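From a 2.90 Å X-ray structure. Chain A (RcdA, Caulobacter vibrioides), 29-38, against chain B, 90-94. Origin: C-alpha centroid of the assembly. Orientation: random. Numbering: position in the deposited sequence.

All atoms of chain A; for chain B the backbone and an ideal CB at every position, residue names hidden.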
# COMPACT_ATOMS: atom_id res chain seq x y z
N THR A 29 5.18 0.48 -16.68
CA THR A 29 3.97 0.77 -15.92
C THR A 29 4.27 1.44 -14.56
O THR A 29 3.40 2.09 -13.98
CB THR A 29 3.07 -0.48 -15.75
OG1 THR A 29 1.85 -0.13 -15.08
CG2 THR A 29 3.76 -1.50 -14.92
N PHE A 30 5.50 1.28 -14.07
CA PHE A 30 5.96 2.03 -12.90
C PHE A 30 6.04 3.52 -13.19
O PHE A 30 5.69 4.36 -12.35
CB PHE A 30 7.33 1.53 -12.44
CG PHE A 30 7.83 2.21 -11.18
CD1 PHE A 30 7.45 1.74 -9.94
CD2 PHE A 30 8.68 3.30 -11.24
CE1 PHE A 30 7.89 2.34 -8.78
CE2 PHE A 30 9.12 3.91 -10.07
CZ PHE A 30 8.72 3.43 -8.85
N GLU A 31 6.55 3.85 -14.38
CA GLU A 31 6.71 5.24 -14.80
C GLU A 31 5.34 5.88 -15.02
O GLU A 31 5.17 7.08 -14.75
CB GLU A 31 7.53 5.32 -16.09
CG GLU A 31 8.95 4.82 -15.99
CD GLU A 31 9.65 4.85 -17.34
OE1 GLU A 31 9.31 5.71 -18.18
OE2 GLU A 31 10.54 3.99 -17.56
N GLU A 32 4.38 5.09 -15.49
CA GLU A 32 3.01 5.56 -15.69
C GLU A 32 2.33 5.84 -14.36
O GLU A 32 1.58 6.82 -14.23
CB GLU A 32 2.19 4.53 -16.48
CG GLU A 32 0.78 4.99 -16.84
CD GLU A 32 -0.06 3.91 -17.51
OE1 GLU A 32 -1.11 4.23 -18.09
OE2 GLU A 32 0.34 2.73 -17.44
N GLY A 33 2.61 4.99 -13.38
CA GLY A 33 2.04 5.10 -12.05
C GLY A 33 2.50 6.33 -11.30
O GLY A 33 1.70 7.01 -10.67
N MET A 34 3.79 6.61 -11.40
CA MET A 34 4.39 7.70 -10.67
C MET A 34 4.09 9.04 -11.29
O MET A 34 3.94 10.03 -10.58
CB MET A 34 5.89 7.48 -10.55
CG MET A 34 6.23 6.15 -9.89
SD MET A 34 5.69 6.02 -8.16
CE MET A 34 6.91 7.04 -7.34
N GLN A 35 3.98 9.07 -12.62
CA GLN A 35 3.66 10.31 -13.34
C GLN A 35 2.20 10.73 -13.13
O GLN A 35 1.88 11.92 -13.00
CB GLN A 35 3.96 10.16 -14.83
CG GLN A 35 3.78 11.46 -15.60
CD GLN A 35 4.08 11.33 -17.05
OE1 GLN A 35 3.40 11.93 -17.88
NE2 GLN A 35 5.11 10.56 -17.39
N LEU A 36 1.33 9.73 -13.05
CA LEU A 36 -0.08 9.98 -12.83
C LEU A 36 -0.33 10.58 -11.46
O LEU A 36 -1.13 11.51 -11.31
CB LEU A 36 -0.89 8.69 -13.01
CG LEU A 36 -2.22 8.88 -13.75
CD1 LEU A 36 -2.68 7.53 -14.26
CD2 LEU A 36 -3.29 9.53 -12.88
N VAL A 37 0.38 10.07 -10.46
CA VAL A 37 0.29 10.54 -9.11
C VAL A 37 0.83 11.97 -9.00
O VAL A 37 0.27 12.79 -8.27
CB VAL A 37 1.04 9.59 -8.15
CG1 VAL A 37 1.21 10.22 -6.77
CG2 VAL A 37 0.30 8.26 -8.04
N GLU A 38 1.90 12.26 -9.74
CA GLU A 38 2.48 13.60 -9.71
C GLU A 38 1.56 14.62 -10.38
O GLU A 38 1.40 15.74 -9.88
CB GLU A 38 3.87 13.65 -10.33
CG GLU A 38 4.63 14.90 -9.91
CD GLU A 38 6.04 14.93 -10.45
OE1 GLU A 38 6.22 14.56 -11.63
OE2 GLU A 38 6.96 15.33 -9.70
N UNK B 90 11.89 11.84 -3.15
CA UNK B 90 11.36 12.73 -4.19
C UNK B 90 10.81 12.02 -5.41
O UNK B 90 10.80 12.56 -6.51
CB UNK B 90 12.46 13.70 -4.64
N UNK B 91 10.39 10.78 -5.21
CA UNK B 91 9.75 9.97 -6.24
C UNK B 91 8.25 10.24 -6.28
O UNK B 91 7.62 10.22 -7.34
CB UNK B 91 10.02 8.48 -6.00
N UNK B 92 7.69 10.48 -5.10
CA UNK B 92 6.30 10.87 -4.97
C UNK B 92 6.23 12.20 -4.25
O UNK B 92 6.99 12.46 -3.32
CB UNK B 92 5.49 9.80 -4.23
N UNK B 93 5.29 13.07 -4.67
CA UNK B 93 5.12 14.35 -4.00
C UNK B 93 4.58 14.19 -2.58
O UNK B 93 3.82 13.25 -2.31
CB UNK B 93 4.18 15.24 -4.82
N UNK B 94 5.01 15.07 -1.67
CA UNK B 94 4.52 15.08 -0.29
C UNK B 94 3.01 15.33 -0.22
O UNK B 94 2.35 14.81 0.68
CB UNK B 94 5.26 16.15 0.52

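Chain A presents one face of a helix to this segment, and the residues that meet it, Phe A30, Met A34, Val A37 and Glu A38, follow the three-to-four residue rhythm of helical turns. Their offering is mostly apolar, with the flexible thioether of Met A34 at the centre.

At position 90 the backbone is the main guide. Phi is 74° and psi 26°, a left-handed conformation that favours glycine, with asparagine the usual second choice. Chain A is out of reach here. The residue is Gly B90, which closes a preceding helix in a Schellman motif.

At position 91 the CA-to-CB bond points sideways, yet the ideal CB lies 3.7 Å from Met A34 CE. The start of the side chain therefore has an apolar neighbour, while further out the rim of the Phe A30 ring comes within range. A long chain with an aliphatic stem would suit, whether Met, Gln, Glu or Lys; chain A sets no charged partner here that would choose among them. The residue is Glu B91. Its CB packs against the methionine methyl, and its OE2 reaches the ring edge, near the ring plane, 4.1 Å from Phe A30 CZ. That is where a carboxylate meets the slightly positive rim of an aromatic ring instead of its electron-rich face. Both carboxylate oxygens are hydrogen-bonded elsewhere in the structure. The backbone takes part too: Met A34 CE sits 3.3 Å from Glu B91 O, a close approach.

Position 92 has extended angles, -122°/142°. Its CA-to-CB bond points sideways, and the ideal CB is 4.4 Å from Met A34 CE and 5.0 Å from Val A37 CG1. With two apolar groups in range, Leu, Ile, Val or Met would all be reasonable. Met B92 is found. Its CG lies 3.3 Å from Met A34 CE, a tight contact, and its SD is 4.0 Å from Val A37 CG1, so one unbranched chain touches side chains from successive helical turns.

At position 93 the CA-to-CB bond points toward chain A, with the ideal CB 5.1 Å from Glu A38 CG. Phi of -67° and psi of 146° allow proline, and a compact apolar group such as Val, Ala or Pro would fit. Pro B93 lays its ring along the helix: CD is 4.2 Å from Val A37 CG1, and CG is 4.2 Å from Glu A38 CA.

Position 94 is out of reach; phi of -61° suits many residues, proline included. It is Pro B94.

No hydrogen bond crosses the contact; most of it is apolar packing.

Chain B (90-94) GEMPP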
# COMPACT_ATOMS: atom_id res chain seq x y z
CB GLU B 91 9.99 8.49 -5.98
CG GLU B 91 11.47 8.12 -5.86
CD GLU B 91 11.69 6.66 -6.09
OE1 GLU B 91 12.35 6.01 -5.25
OE2 GLU B 91 11.20 6.16 -7.12
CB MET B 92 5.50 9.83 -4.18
CG MET B 92 5.33 8.50 -4.86
SD MET B 92 3.66 7.91 -4.63
CE MET B 92 3.76 7.39 -2.96
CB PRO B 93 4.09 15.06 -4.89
CG PRO B 93 3.36 13.97 -5.58
CD PRO B 93 4.34 12.87 -5.78
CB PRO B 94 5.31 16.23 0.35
CG PRO B 94 5.79 17.06 -0.78
CD PRO B 94 6.04 16.09 -1.89
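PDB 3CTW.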